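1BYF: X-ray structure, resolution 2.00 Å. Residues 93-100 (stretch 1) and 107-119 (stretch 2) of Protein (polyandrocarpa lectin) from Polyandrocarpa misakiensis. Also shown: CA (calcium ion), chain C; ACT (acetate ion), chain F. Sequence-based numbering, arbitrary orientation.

Stretch 1, residues 93-100: WQLCVQIW
Stretch 2 107-119: DDVGCGGARRVIC

Antiparallel pairing of two strands in the polyandrocarpa lectin, with a calcium ion bound in part by one strand and a disulfide at the end of the ladder. Residues 96-100 and 107-109 run at 130° between their N-to-C directions, their axes approaching to 4.7 Å, and the two stretches together bury 706 Å². Backbone torsions are extended throughout the paired segment, from -115/157 at Cys-96 to -130/168 at Gln-98, and from -157/146 at Asp-107 to -142/171 at Val-109. Cys-96 faces Val-109 in a hydrogen-bonded pair (Cys-96 N to Val-109 O 2.8 Å, Val-109 N to Cys-96 O 2.9 Å; CA atoms 5.4 Å apart). Val-97 and Asp-108 form the narrower non-hydrogen-bonded pair, CA to CA 4.7 Å. Gln-98 and Asp-107 close the next hydrogen-bonded pair: Gln-98 N donates to Asp-107 O at 3.0 Å, and Asp-107 N to Gln-98 O at 2.9 Å, the latter more bent at 134°. CA-H...O contacts supplement the ladder, with Val-97 CA 3.4 Å from Asp-107 O and Asp-108 CA 3.4 Å from Cys-96 O.

The side chains of Cys-96, Gln-98, Asp-107 and Val-109 share one face of the sheet; those of Val-97 (chi1 t) and Asp-108 lie on the other. Gln-98 is the polar hub of its face. With chi1 p (60°), chi2 t (158°) and chi3 -6°, its amide presents NE2 to Asp-107 OD2 in a 2.9 Å hydrogen bond, while OE1 accepts a very short one from Arg-115 NE at 2.5 Å. Arg-115 reaches it through a bent chain: chi1 is off-well at -33°, chi2 is t, chi3 is off-well at 114° and chi4 is 82°, leaving OE1 at the guanidinium edge. The acetate, probably from the crystallisation liquor, lies beside this group; its O accepts from Gln-98 NE2 at 3.2 Å and is 2.7 Å from Arg-115 NH2. Its methyl sits over one face of the Trp-100 ring (chi1 t, chi2 18°). Val-109, chi1 m, brings CG1 to 3.5 Å from Gln-98 NE2.

Asp-107 (chi1 t, 168°; chi2 51°) divides its carboxylate: OD2 receives the Gln-98 amide, whereas OD1 binds calcium at 2.2 Å. Asp-108, chi1 p (58°), adds two ligands, O at 2.5 Å and OD1 at 2.4 Å, so consecutive residues with side chains on different faces meet at one ion; four further ligands come from elsewhere in the structure.

At the Cys-96 end of the ladder, Cys-96 SG bonds to Cys-111 SG, two residues past the paired Val-109, in a 2.0 Å disulfide, chi3 100°. Both chi1 angles are m (-70° and -53°), but Cys-111 has left the extended conformation (-97/3). A water bridges here, donating to Gln-94 O at 2.8 Å and accepting from Cys-111 N at 2.9 Å. Farther along, Ile-99 CB points away, yet chi1 m and chi2 t return its CD1 to 3.8 Å from Ile-118 CD1, an apolar contact with the later strand 115-119.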

ATOM      1  N   TRP A  93       4.977 -24.162  20.021  1.00 29.44           N
ATOM      2  CA  TRP A  93       5.531 -23.841  18.716  1.00 29.04           C
ATOM      3  C   TRP A  93       6.124 -22.433  18.630  1.00 27.36           C
ATOM      4  O   TRP A  93       5.745 -21.524  19.356  1.00 27.20           O
ATOM      5  CB  TRP A  93       4.442 -23.860  17.640  1.00 29.90           C
ATOM      6  CG  TRP A  93       3.759 -25.145  17.332  1.00 31.33           C
ATOM      7  CD1 TRP A  93       3.776 -26.310  18.047  1.00 31.60           C
ATOM      8  CD2 TRP A  93       2.887 -25.381  16.212  1.00 31.97           C
ATOM      9  NE1 TRP A  93       2.994 -27.256  17.435  1.00 32.17           N
ATOM     10  CE2 TRP A  93       2.435 -26.712  16.305  1.00 32.12           C
ATOM     11  CE3 TRP A  93       2.451 -24.594  15.139  1.00 32.09           C
ATOM     12  CZ2 TRP A  93       1.576 -27.276  15.365  1.00 32.23           C
ATOM     13  CZ3 TRP A  93       1.599 -25.153  14.206  1.00 32.20           C
ATOM     14  CH2 TRP A  93       1.167 -26.484  14.327  1.00 32.63           C
ATOM     15  N   GLN A  94       6.994 -22.280  17.635  1.00 26.05           N
ATOM     16  CA  GLN A  94       7.510 -20.948  17.306  1.00 24.82           C
ATOM     17  C   GLN A  94       6.365 -20.366  16.462  1.00 22.02           C
ATOM     18  O   GLN A  94       6.030 -20.986  15.449  1.00 22.25           O
ATOM     19  CB  GLN A  94       8.802 -21.004  16.520  1.00 26.61           C
ATOM     20  CG  GLN A  94      10.005 -21.505  17.298  1.00 29.35           C
ATOM     21  CD  GLN A  94      11.239 -21.655  16.433  1.00 31.03           C
ATOM     22  OE1 GLN A  94      11.215 -21.443  15.220  1.00 32.23           O
ATOM     23  NE2 GLN A  94      12.357 -22.024  17.052  1.00 32.21           N
ATOM     24  N   LEU A  95       5.721 -19.305  16.911  1.00 17.86           N
ATOM     25  CA  LEU A  95       4.580 -18.770  16.183  1.00 16.92           C
ATOM     26  C   LEU A  95       4.805 -17.375  15.616  1.00 17.09           C
ATOM     27  O   LEU A  95       5.320 -16.475  16.283  1.00 16.13           O
ATOM     28  CB  LEU A  95       3.346 -18.782  17.092  1.00 17.44           C
ATOM     29  CG  LEU A  95       2.970 -20.185  17.599  1.00 18.14           C
ATOM     30  CD1 LEU A  95       2.075 -20.075  18.820  1.00 18.36           C
ATOM     31  CD2 LEU A  95       2.305 -20.991  16.489  1.00 18.65           C
ATOM     32  N   CYS A  96       4.383 -17.241  14.366  1.00 16.75           N
ATOM     33  CA  CYS A  96       4.483 -15.991  13.618  1.00 17.77           C
ATOM     34  C   CYS A  96       3.084 -15.477  13.328  1.00 16.40           C
ATOM     35  O   CYS A  96       2.134 -16.261  13.380  1.00 16.03           O
ATOM     36  CB  CYS A  96       5.272 -16.237  12.324  1.00 20.16           C
ATOM     37  SG  CYS A  96       7.008 -16.534  12.721  1.00 23.62           S
ATOM     38  N   VAL A  97       2.949 -14.178  13.083  1.00 15.41           N
ATOM     39  CA  VAL A  97       1.620 -13.608  12.886  1.00 14.85           C
ATOM     40  C   VAL A  97       1.405 -13.131  11.457  1.00 14.48           C
ATOM     41  O   VAL A  97       2.264 -12.537  10.811  1.00 13.45           O
ATOM     42  CB  VAL A  97       1.348 -12.460  13.877  1.00 15.57           C
ATOM     43  CG1 VAL A  97      -0.077 -11.927  13.751  1.00 15.24           C
ATOM     44  CG2 VAL A  97       1.594 -12.925  15.310  1.00 15.08           C
ATOM     45  N   GLN A  98       0.207 -13.428  10.965  1.00 14.48           N
ATOM     46  CA  GLN A  98      -0.199 -13.027   9.636  1.00 14.76           C
ATOM     47  C   GLN A  98      -1.567 -12.345   9.693  1.00 14.86           C
ATOM     48  O   GLN A  98      -2.295 -12.426  10.679  1.00 14.82           O
ATOM     49  CB  GLN A  98      -0.390 -14.240   8.705  1.00 15.11           C
ATOM     50  CG  GLN A  98      -1.466 -15.183   9.260  1.00 15.71           C
ATOM     51  CD  GLN A  98      -2.081 -16.085   8.217  1.00 15.59           C
ATOM     52  OE1 GLN A  98      -1.812 -15.960   7.020  1.00 16.07           O
ATOM     53  NE2 GLN A  98      -2.938 -17.004   8.645  1.00 14.74           N
ATOM     54  N   ILE A  99      -1.885 -11.731   8.562  1.00 14.33           N
ATOM     55  CA  ILE A  99      -3.226 -11.212   8.331  1.00 14.18           C
ATOM     56  C   ILE A  99      -3.857 -12.387   7.559  1.00 14.02           C
ATOM     57  O   ILE A  99      -3.436 -12.648   6.442  1.00 13.87           O
ATOM     58  CB  ILE A  99      -3.286  -9.925   7.506  1.00 13.93           C
ATOM     59  CG1 ILE A  99      -2.806  -8.725   8.317  1.00 13.43           C
ATOM     60  CG2 ILE A  99      -4.720  -9.697   7.029  1.00 13.61           C
ATOM     61  CD1 ILE A  99      -2.498  -7.489   7.504  1.00 13.12           C
ATOM     62  N   TRP A 100      -4.745 -13.100   8.223  1.00 14.34           N
ATOM     63  CA  TRP A 100      -5.385 -14.286   7.660  1.00 15.05           C
ATOM     64  C   TRP A 100      -6.565 -13.944   6.764  1.00 15.32           C
ATOM     65  O   TRP A 100      -7.501 -13.275   7.212  1.00 14.74           O
ATOM     66  CB  TRP A 100      -5.829 -15.150   8.840  1.00 15.70           C
ATOM     67  CG  TRP A 100      -6.421 -16.482   8.519  1.00 16.47           C
ATOM     68  CD1 TRP A 100      -6.325 -17.196   7.360  1.00 16.72           C
ATOM     69  CD2 TRP A 100      -7.178 -17.299   9.429  1.00 17.09           C
ATOM     70  NE1 TRP A 100      -6.992 -18.391   7.479  1.00 17.08           N
ATOM     71  CE2 TRP A 100      -7.524 -18.476   8.741  1.00 17.34           C
ATOM     72  CE3 TRP A 100      -7.608 -17.136  10.748  1.00 17.62           C
ATOM     73  CZ2 TRP A 100      -8.277 -19.493   9.326  1.00 18.06           C
ATOM     74  CZ3 TRP A 100      -8.358 -18.150  11.324  1.00 18.84           C
ATOM     75  CH2 TRP A 100      -8.684 -19.317  10.619  1.00 18.39           C
ATOM     76  N   ASP A 107      -3.660 -13.656  12.943  1.00 14.75           N
ATOM     77  CA  ASP A 107      -3.707 -15.082  13.270  1.00 15.13           C
ATOM     78  C   ASP A 107      -2.299 -15.608  13.492  1.00 15.42           C
ATOM     79  O   ASP A 107      -1.366 -15.143  12.836  1.00 15.34           O
ATOM     80  CB  ASP A 107      -4.415 -15.826  12.134  1.00 15.57           C
ATOM     81  CG  ASP A 107      -4.267 -17.333  12.244  1.00 16.66           C
ATOM     82  OD1 ASP A 107      -4.552 -17.851  13.350  1.00 16.00           O
ATOM     83  OD2 ASP A 107      -3.859 -17.966  11.251  1.00 16.22           O
ATOM     84  N   ASP A 108      -2.165 -16.563  14.412  1.00 15.73           N
ATOM     85  CA  ASP A 108      -0.875 -17.183  14.679  1.00 15.73           C
ATOM     86  C   ASP A 108      -0.721 -18.434  13.810  1.00 16.27           C
ATOM     87  O   ASP A 108      -1.638 -19.236  13.672  1.00 15.88           O
ATOM     88  CB  ASP A 108      -0.695 -17.550  16.145  1.00 17.02           C
ATOM     89  CG  ASP A 108      -1.750 -18.486  16.703  1.00 17.55           C
ATOM     90  OD1 ASP A 108      -2.911 -18.498  16.255  1.00 17.56           O
ATOM     91  OD2 ASP A 108      -1.402 -19.224  17.647  1.00 17.91           O
ATOM     92  N   VAL A 109       0.448 -18.575  13.208  1.00 16.56           N
ATOM     93  CA  VAL A 109       0.764 -19.699  12.346  1.00 17.60           C
ATOM     94  C   VAL A 109       2.213 -20.126  12.567  1.00 18.74           C
ATOM     95  O   VAL A 109       2.962 -19.400  13.222  1.00 18.45           O
ATOM     96  CB  VAL A 109       0.624 -19.321  10.854  1.00 18.06           C
ATOM     97  CG1 VAL A 109      -0.831 -19.121  10.472  1.00 18.04           C
ATOM     98  CG2 VAL A 109       1.422 -18.061  10.545  1.00 17.39           C
ATOM     99  N   GLY A 110       2.598 -21.254  11.986  1.00 19.69           N
ATOM    100  CA  GLY A 110       4.005 -21.682  12.034  1.00 21.32           C
ATOM    101  C   GLY A 110       4.751 -20.661  11.158  1.00 22.77           C
ATOM    102  O   GLY A 110       4.081 -19.908  10.436  1.00 22.96           O
ATOM    103  N   CYS A 111       6.075 -20.631  11.158  1.00 23.27           N
ATOM    104  CA  CYS A 111       6.738 -19.585  10.375  1.00 23.79           C
ATOM    105  C   CYS A 111       7.207 -19.944   8.988  1.00 23.61           C
ATOM    106  O   CYS A 111       7.759 -19.068   8.312  1.00 23.31           O
ATOM    107  CB  CYS A 111       7.873 -19.041  11.270  1.00 24.57           C
ATOM    108  SG  CYS A 111       7.172 -18.546  12.883  1.00 25.27           S
ATOM    109  N   GLY A 112       6.963 -21.152   8.491  1.00 23.50           N
ATOM    110  CA  GLY A 112       7.457 -21.562   7.193  1.00 23.25           C
ATOM    111  C   GLY A 112       6.579 -21.407   5.983  1.00 23.02           C
ATOM    112  O   GLY A 112       7.070 -21.583   4.858  1.00 23.95           O
ATOM    113  N   GLY A 113       5.297 -21.086   6.111  1.00 22.26           N
ATOM    114  CA  GLY A 113       4.423 -20.962   4.952  1.00 20.80           C
ATOM    115  C   GLY A 113       4.686 -19.715   4.128  1.00 20.14           C
ATOM    116  O   GLY A 113       5.129 -18.688   4.632  1.00 20.22           O
ATOM    117  N   ALA A 114       4.420 -19.796   2.825  1.00 19.66           N
ATOM    118  CA  ALA A 114       4.587 -18.662   1.923  1.00 18.76           C
ATOM    119  C   ALA A 114       3.406 -17.703   2.036  1.00 18.07           C
ATOM    120  O   ALA A 114       2.239 -18.109   1.917  1.00 17.54           O
ATOM    121  CB  ALA A 114       4.668 -19.155   0.483  1.00 19.53           C
ATOM    122  N   ARG A 115       3.684 -16.427   2.275  1.00 17.30           N
ATOM    123  CA  ARG A 115       2.612 -15.441   2.346  1.00 16.87           C
ATOM    124  C   ARG A 115       3.134 -14.116   1.773  1.00 15.88           C
ATOM    125  O   ARG A 115       4.338 -13.942   1.645  1.00 14.39           O
ATOM    126  CB  ARG A 115       2.087 -15.190   3.753  1.00 18.46           C
ATOM    127  CG  ARG A 115       2.123 -16.420   4.644  1.00 20.24           C
ATOM    128  CD  ARG A 115       1.518 -16.111   6.012  1.00 22.59           C
ATOM    129  NE  ARG A 115       0.298 -16.900   6.138  1.00 25.36           N
ATOM    130  CZ  ARG A 115       0.244 -18.175   6.499  1.00 25.83           C
ATOM    131  NH1 ARG A 115       1.323 -18.863   6.827  1.00 26.19           N
ATOM    132  NH2 ARG A 115      -0.947 -18.751   6.536  1.00 27.08           N
ATOM    133  N   ARG A 116       2.184 -13.245   1.463  1.00 15.24           N
ATOM    134  CA  ARG A 116       2.542 -11.935   0.915  1.00 15.59           C
ATOM    135  C   ARG A 116       3.205 -11.101   2.002  1.00 15.49           C
ATOM    136  O   ARG A 116       3.216 -11.471   3.175  1.00 15.38           O
ATOM    137  CB  ARG A 116       1.316 -11.267   0.300  1.00 15.18           C
ATOM    138  CG  ARG A 116       0.922 -11.849  -1.053  1.00 15.01           C
ATOM    139  CD  ARG A 116      -0.420 -11.310  -1.521  1.00 15.49           C
ATOM    140  NE  ARG A 116      -0.673 -11.573  -2.930  1.00 16.09           N
ATOM    141  CZ  ARG A 116      -0.915 -12.756  -3.479  1.00 16.56           C
ATOM    142  NH1 ARG A 116      -0.965 -13.869  -2.749  1.00 16.53           N
ATOM    143  NH2 ARG A 116      -1.116 -12.840  -4.792  1.00 16.07           N
ATOM    144  N   VAL A 117       3.782  -9.978   1.601  1.00 15.21           N
ATOM    145  CA  VAL A 117       4.543  -9.141   2.515  1.00 14.60           C
ATOM    146  C   VAL A 117       4.087  -7.688   2.543  1.00 14.29           C
ATOM    147  O   VAL A 117       3.738  -7.093   1.527  1.00 13.37           O
ATOM    148  CB  VAL A 117       6.033  -9.188   2.102  1.00 14.58           C
ATOM    149  CG1 VAL A 117       6.903  -8.410   3.089  1.00 14.30           C
ATOM    150  CG2 VAL A 117       6.521 -10.637   2.010  1.00 15.01           C
ATOM    151  N   ILE A 118       4.131  -7.124   3.740  1.00 13.75           N
ATOM    152  CA  ILE A 118       3.803  -5.738   4.001  1.00 14.32           C
ATOM    153  C   ILE A 118       4.950  -5.123   4.806  1.00 14.91           C
ATOM    154  O   ILE A 118       5.265  -5.619   5.889  1.00 14.17           O
ATOM    155  CB  ILE A 118       2.509  -5.546   4.811  1.00 14.24           C
ATOM    156  CG1 ILE A 118       1.364  -6.298   4.129  1.00 13.87           C
ATOM    157  CG2 ILE A 118       2.179  -4.063   4.948  1.00 13.94           C
ATOM    158  CD1 ILE A 118       0.081  -6.301   4.938  1.00 14.44           C
ATOM    159  N   CYS A 119       5.555  -4.081   4.248  1.00 15.11           N
ATOM    160  CA  CYS A 119       6.637  -3.394   4.927  1.00 15.81           C
ATOM    161  C   CYS A 119       6.216  -1.963   5.274  1.00 16.74           C
ATOM    162  O   CYS A 119       5.337  -1.392   4.624  1.00 15.58           O
ATOM    163  CB  CYS A 119       7.897  -3.299   4.071  1.00 16.44           C
ATOM    164  SG  CYS A 119       8.400  -4.833   3.282  1.00 16.84           S
TER
HETATM  165 CA    CA C 201      -3.950 -19.670  14.507  1.00 21.01          CA
HETATM  166  C   ACT F 126      -4.267 -20.223   6.966  1.00 25.94           C
HETATM  167  O   ACT F 126      -3.584 -19.265   6.540  1.00 25.22           O
HETATM  168  OXT ACT F 126      -4.778 -21.048   6.166  1.00 26.11           O
HETATM  169  CH3 ACT F 126      -4.085 -20.663   8.425  1.00 25.07           C
HETATM  170  O   HOH W   1       6.819 -22.460  13.239  1.00 47.49           O